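Local coordinates for protein gamma-glutamyl-gamma-aminobutyraldehyde dehydrogenase (Burkholderia cenocepacia, PDB 4LIH) that probably oxidises aldehydes, gamma-glutamyl-gamma-aminobutyraldehyde likely among them, to carboxylic acids with NAD(P)+ as an aldehyde dehydrogenase, at residues Ser195-Pro200 with Val224-Pro229; Arg89-Val94 with Glu141-Val146. All coordinates share one frame; numbering follows the deposited sequence.

Interaction 1: residues Ser195-Pro200 with Val224-Pro229; sequences SVVLKP and VFNVVP
The carbonyl oxygen V196 O is gripped twice by N226: the backbone N226 N reaches it at 2.9 Å and the side-chain N226 ND2 at 3.0 Å, from opposite faces of the peptide plane. The side-chain hydrogen bond is the more bent of the two, with 139° at its hydrogen. N226 can fold back in this way because CG stands anti to its own carbonyl carbon, beside the backbone N (chi1 -46°). Its ND2 also meets G223 O, and its OD1 accepts from D33 N, which together fix the rotation of the amide. Around this double grip runs a regular parallel ladder: V196 N gives to V224 O at 2.7 Å, L198 N to N226 O and V228 N to L198 O. On the face carrying V196, L198, F225 and V227, V196 CG1 lies at the edge of the F225 ring, 3.8 Å from F225 CD1. One methyl, L198 CD2, touches both F225 CZ (3.7 Å) and V227 CG2. V197 CG1 meets V228 CG2 at 3.9 Å on the opposite face. These are neighbouring strands of a beta-alpha-beta unit whose crossover is helix 206-218, as in the Rossmann-like nucleotide-binding domain of aldehyde dehydrogenases. Helices 178-191 and 206-218 pack against the F225 face, helix 64-80 against V197 and V228, and strand 157-172 bonds to the other edge of strand 195-199.

Interaction 2: residues Arg89-Val94 with Glu141-Val146; sequences RARKAV and EAIDKV
K92 and D144 form the charged bond of this contact, with K92 NZ 2.8 Å from D144 OD2. The ammonium comes in on the syn side of that oxygen, 31° out of the carboxylate plane. K92 leaves its helix with CG anti to the backbone N (chi1 164°) and bends at chi3, which carries its tip across the aspartate. The other oxygen, D144 OD1, takes K145 NZ at 2.6 Å, and K145 NZ also donates to E141 O. One carboxylate thus serves two lysines, with K92 NZ standing 4.1 Å from K145 NZ; its negative charge probably offsets their repulsion. Both lysines are further paired with E141 of the second subunit.

Van der Waals packing falls to I143. Its CD1 rests 3.8 Å from the aliphatic R91 CB, while its CG2 meets the guanidinium obliquely, at a similar distance from R91 NH2, the two side chains crossing at about a right angle. R91 NE is held by A191 O.

Two helices, 88-104 and the C-terminal part of 121-142 with the turn after it, are joined here by a salt-bridge network of K92, D144 and K145 that continues across a subunit interface of the tetramer.

In the fold
Interaction 1 lies in the core of one subunit, touched by no other chain, its centre about 16 Å from the centre of the chain. Interaction 2 lies farther out, about 24 Å between the same centres, and is buried against the second subunit. They hold different elements, parallel strands in one, a helix and the end region of another in the other, and do not touch, their nearest atoms being about 8 Å apart. Chemistry follows place: interaction 1 relies on backbone hydrogen bonds and apolar side-chain packing, whereas interaction 2 uses charged side chains. Helix 178-191 relates the two, packing on V196 and L198 of 195-200, with A191 at its end meeting R91 of 89-94.

Interaction 1: residues Ser195-Pro200 with Val224-Pro229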
loop_
_atom_site.group_PDB
_atom_site.type_symbol
_atom_site.label_atom_id
_atom_site.label_comp_id
_atom_site.label_asym_id
_atom_site.label_seq_id
_atom_site.Cartn_x
_atom_site.Cartn_y
_atom_site.Cartn_z
ATOM N N SER A 195 -15.503 -17.244 -12.332
ATOM C CA SER A 195 -16.417 -18.370 -12.238
ATOM C C SER A 195 -15.742 -19.496 -11.478
ATOM O O SER A 195 -14.505 -19.716 -11.600
ATOM C CB SER A 195 -16.826 -18.827 -13.617
ATOM O OG SER A 195 -17.565 -17.818 -14.209
ATOM N N VAL A 196 -16.534 -20.170 -10.672
ATOM C CA VAL A 196 -16.050 -21.245 -9.807
ATOM C C VAL A 196 -16.761 -22.591 -10.030
ATOM O O VAL A 196 -18.001 -22.669 -10.111
ATOM C CB VAL A 196 -16.152 -20.827 -8.334
ATOM C CG1 VAL A 196 -15.804 -21.985 -7.373
ATOM C CG2 VAL A 196 -15.225 -19.650 -8.096
ATOM N N VAL A 197 -15.942 -23.635 -10.108
ATOM C CA VAL A 197 -16.393 -25.019 -10.008
ATOM C C VAL A 197 -15.791 -25.604 -8.727
ATOM O O VAL A 197 -14.571 -25.792 -8.593
ATOM C CB VAL A 197 -16.028 -25.804 -11.254
ATOM C CG1 VAL A 197 -16.653 -27.195 -11.202
ATOM C CG2 VAL A 197 -16.526 -25.041 -12.496
ATOM N N LEU A 198 -16.670 -25.848 -7.764
ATOM C CA LEU A 198 -16.280 -26.409 -6.486
ATOM C C LEU A 198 -16.566 -27.929 -6.428
ATOM O O LEU A 198 -17.647 -28.382 -6.795
ATOM C CB LEU A 198 -17.021 -25.711 -5.380
ATOM C CG LEU A 198 -16.877 -26.168 -3.923
ATOM C CD1 LEU A 198 -15.565 -25.720 -3.392
ATOM C CD2 LEU A 198 -18.016 -25.532 -3.128
ATOM N N LYS A 199 -15.578 -28.681 -5.971
ATOM C CA LYS A 199 -15.652 -30.125 -5.827
ATOM C C LYS A 199 -15.447 -30.412 -4.347
ATOM O O LYS A 199 -14.309 -30.459 -3.864
ATOM C CB LYS A 199 -14.600 -30.817 -6.682
ATOM C CG LYS A 199 -15.024 -32.189 -7.227
ATOM C CD LYS A 199 -15.302 -33.220 -6.137
ATOM C CE LYS A 199 -14.024 -33.757 -5.540
ATOM N NZ LYS A 199 -14.207 -34.749 -4.447
ATOM N N PRO A 200 -16.544 -30.579 -3.604
ATOM C CA PRO A 200 -16.463 -30.922 -2.187
ATOM C C PRO A 200 -16.015 -32.381 -1.985
ATOM O O PRO A 200 -16.094 -33.155 -2.924
ATOM C CB PRO A 200 -17.900 -30.691 -1.715
ATOM C CG PRO A 200 -18.728 -31.011 -2.924
ATOM C CD PRO A 200 -17.944 -30.423 -4.045
ATOM N N VAL A 224 -21.722 -19.295 -12.637
ATOM C CA VAL A 224 -20.650 -18.578 -11.925
ATOM C C VAL A 224 -20.196 -19.334 -10.660
ATOM O O VAL A 224 -18.995 -19.255 -10.254
ATOM C CB VAL A 224 -21.104 -17.143 -11.653
ATOM C CG1 VAL A 224 -20.150 -16.457 -10.662
ATOM C CG2 VAL A 224 -21.213 -16.368 -12.968
ATOM N N PHE A 225 -21.143 -20.098 -10.080
ATOM C CA PHE A 225 -20.859 -20.951 -8.931
ATOM C C PHE A 225 -21.565 -22.298 -9.104
ATOM O O PHE A 225 -22.781 -22.353 -9.131
ATOM C CB PHE A 225 -21.193 -20.278 -7.594
ATOM C CG PHE A 225 -20.741 -21.077 -6.373
ATOM C CD1 PHE A 225 -19.402 -21.403 -6.152
ATOM C CD2 PHE A 225 -21.679 -21.522 -5.459
ATOM C CE1 PHE A 225 -19.036 -22.132 -5.020
ATOM C CE2 PHE A 225 -21.335 -22.273 -4.372
ATOM C CZ PHE A 225 -19.996 -22.579 -4.136
ATOM N N ASN A 226 -20.762 -23.335 -9.335
ATOM C CA ASN A 226 -21.209 -24.713 -9.577
ATOM C C ASN A 226 -20.571 -25.637 -8.538
ATOM O O ASN A 226 -19.404 -25.450 -8.153
ATOM C CB ASN A 226 -20.736 -25.194 -10.936
ATOM C CG ASN A 226 -20.965 -24.181 -12.037
ATOM O OD1 ASN A 226 -22.061 -24.083 -12.591
ATOM N ND2 ASN A 226 -19.948 -23.357 -12.301
ATOM N N VAL A 227 -21.326 -26.658 -8.113
ATOM C CA VAL A 227 -20.849 -27.646 -7.151
ATOM C C VAL A 227 -21.039 -29.039 -7.782
ATOM O O VAL A 227 -22.152 -29.384 -8.272
ATOM C CB VAL A 227 -21.577 -27.516 -5.779
ATOM C CG1 VAL A 227 -21.232 -28.672 -4.835
ATOM C CG2 VAL A 227 -21.242 -26.166 -5.123
ATOM N N VAL A 228 -19.939 -29.782 -7.850
ATOM C CA VAL A 228 -19.854 -31.090 -8.487
ATOM C C VAL A 228 -19.418 -32.131 -7.455
ATOM O O VAL A 228 -18.220 -32.383 -7.278
ATOM C CB VAL A 228 -18.855 -31.056 -9.666
ATOM C CG1 VAL A 228 -18.683 -32.408 -10.327
ATOM C CG2 VAL A 228 -19.313 -30.033 -10.668
ATOM N N PRO A 229 -20.401 -32.747 -6.784
ATOM C CA PRO A 229 -20.061 -33.796 -5.814
ATOM C C PRO A 229 -19.507 -35.061 -6.493
ATOM O O PRO A 229 -19.759 -35.274 -7.691
ATOM C CB PRO A 229 -21.388 -34.078 -5.091
ATOM C CG PRO A 229 -22.420 -33.216 -5.697
ATOM C CD PRO A 229 -21.845 -32.485 -6.868
#

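Interaction 2: residues Arg89-Val94 with Glu141-Val146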
loop_
_atom_site.group_PDB
_atom_site.type_symbol
_atom_site.label_atom_id
_atom_site.label_comp_id
_atom_site.label_asym_id
_atom_site.label_seq_id
_atom_site.Cartn_x
_atom_site.Cartn_y
_atom_site.Cartn_z
ATOM N N ARG A 89 -19.362 -2.368 -6.666
ATOM C CA ARG A 89 -20.405 -2.236 -5.651
ATOM C C ARG A 89 -21.530 -3.258 -5.896
ATOM O O ARG A 89 -22.125 -3.759 -4.962
ATOM C CB ARG A 89 -20.959 -0.809 -5.653
ATOM C CG ARG A 89 -19.961 0.173 -5.015
ATOM C CD ARG A 89 -20.342 1.640 -5.246
ATOM N NE ARG A 89 -21.474 1.950 -4.382
ATOM C CZ ARG A 89 -22.234 3.038 -4.437
ATOM N NH1 ARG A 89 -21.995 3.993 -5.300
ATOM N NH2 ARG A 89 -23.184 3.169 -3.545
ATOM N N ALA A 90 -21.807 -3.529 -7.161
ATOM C CA ALA A 90 -22.864 -4.491 -7.548
ATOM C C ALA A 90 -22.468 -5.936 -7.187
ATOM O O ALA A 90 -23.274 -6.691 -6.672
ATOM C CB ALA A 90 -23.153 -4.365 -9.025
ATOM N N ARG A 91 -21.229 -6.328 -7.438
ATOM C CA ARG A 91 -20.791 -7.666 -6.979
ATOM C C ARG A 91 -20.770 -7.774 -5.453
ATOM O O ARG A 91 -21.113 -8.771 -4.904
ATOM C CB ARG A 91 -19.366 -8.008 -7.429
ATOM C CG ARG A 91 -19.283 -8.474 -8.846
ATOM C CD ARG A 91 -18.082 -9.386 -9.035
ATOM N NE ARG A 91 -16.868 -8.686 -8.725
ATOM C CZ ARG A 91 -16.308 -7.733 -9.450
ATOM N NH1 ARG A 91 -16.821 -7.344 -10.626
ATOM N NH2 ARG A 91 -15.210 -7.186 -9.019
ATOM N N LYS A 92 -20.342 -6.715 -4.796
ATOM C CA LYS A 92 -20.330 -6.684 -3.332
ATOM C C LYS A 92 -21.761 -6.888 -2.812
ATOM O O LYS A 92 -21.952 -7.610 -1.832
ATOM C CB LYS A 92 -19.785 -5.375 -2.800
ATOM C CG LYS A 92 -20.109 -5.145 -1.339
ATOM C CD LYS A 92 -19.495 -3.831 -0.810
ATOM C CE LYS A 92 -20.016 -2.570 -1.488
ATOM N NZ LYS A 92 -19.656 -1.371 -0.698
ATOM N N ALA A 93 -22.736 -6.259 -3.467
ATOM C CA ALA A 93 -24.109 -6.351 -2.978
ATOM C C ALA A 93 -24.636 -7.798 -3.089
ATOM O O ALA A 93 -25.228 -8.302 -2.144
ATOM C CB ALA A 93 -25.036 -5.382 -3.700
ATOM N N VAL A 94 -24.384 -8.463 -4.207
ATOM C CA VAL A 94 -24.781 -9.882 -4.364
ATOM C C VAL A 94 -24.115 -10.791 -3.324
ATOM O O VAL A 94 -24.787 -11.578 -2.693
ATOM C CB VAL A 94 -24.540 -10.385 -5.796
ATOM C CG1 VAL A 94 -24.764 -11.880 -5.922
ATOM C CG2 VAL A 94 -25.432 -9.627 -6.768
ATOM N N GLU A 141 -16.747 -6.902 0.952
ATOM C CA GLU A 141 -16.511 -5.541 1.456
ATOM C C GLU A 141 -15.152 -4.990 1.004
ATOM O O GLU A 141 -14.930 -3.799 1.036
ATOM C CB GLU A 141 -16.551 -5.555 2.983
ATOM C CG GLU A 141 -17.932 -5.688 3.595
ATOM C CD GLU A 141 -17.892 -5.844 5.119
ATOM O OE1 GLU A 141 -16.823 -6.128 5.673
ATOM O OE2 GLU A 141 -18.920 -5.650 5.798
ATOM N N ALA A 142 -14.226 -5.863 0.633
ATOM C CA ALA A 142 -12.910 -5.413 0.140
ATOM C C ALA A 142 -12.893 -5.005 -1.338
ATOM O O ALA A 142 -11.994 -4.261 -1.741
ATOM C CB ALA A 142 -11.896 -6.497 0.388
ATOM N N ILE A 143 -13.862 -5.480 -2.123
ATOM C CA ILE A 143 -13.886 -5.323 -3.586
ATOM C C ILE A 143 -13.735 -3.895 -4.035
ATOM O O ILE A 143 -13.132 -3.618 -5.114
ATOM C CB ILE A 143 -15.239 -5.798 -4.244
ATOM C CG1 ILE A 143 -15.390 -7.311 -4.240
ATOM C CG2 ILE A 143 -15.306 -5.397 -5.723
ATOM C CD1 ILE A 143 -16.811 -7.738 -4.612
ATOM N N ASP A 144 -14.338 -2.984 -3.277
ATOM C CA ASP A 144 -14.387 -1.550 -3.689
ATOM C C ASP A 144 -13.522 -0.657 -2.833
ATOM O O ASP A 144 -13.744 0.555 -2.809
ATOM C CB ASP A 144 -15.846 -1.052 -3.811
ATOM C CG ASP A 144 -16.610 -1.018 -2.489
ATOM O OD1 ASP A 144 -16.194 -1.660 -1.522
ATOM O OD2 ASP A 144 -17.660 -0.307 -2.413
ATOM N N LYS A 145 -12.506 -1.249 -2.146
ATOM C CA LYS A 145 -11.611 -0.491 -1.271
ATOM C C LYS A 145 -10.144 -0.465 -1.751
ATOM O O LYS A 145 -9.349 0.400 -1.333
ATOM C CB LYS A 145 -11.617 -1.041 0.170
ATOM C CG LYS A 145 -12.977 -1.266 0.832
ATOM C CD LYS A 145 -13.749 -0.007 0.981
ATOM C CE LYS A 145 -15.071 -0.187 1.718
ATOM N NZ LYS A 145 -15.938 -1.181 1.062
ATOM N N VAL A 146 -9.793 -1.419 -2.575
ATOM C CA VAL A 146 -8.432 -1.560 -3.017
ATOM C C VAL A 146 -8.347 -1.697 -4.517
ATOM O O VAL A 146 -9.151 -2.366 -5.175
ATOM C CB VAL A 146 -7.744 -2.755 -2.344
ATOM C CG1 VAL A 146 -7.727 -2.551 -0.838
ATOM C CG2 VAL A 146 -8.374 -4.050 -2.748
#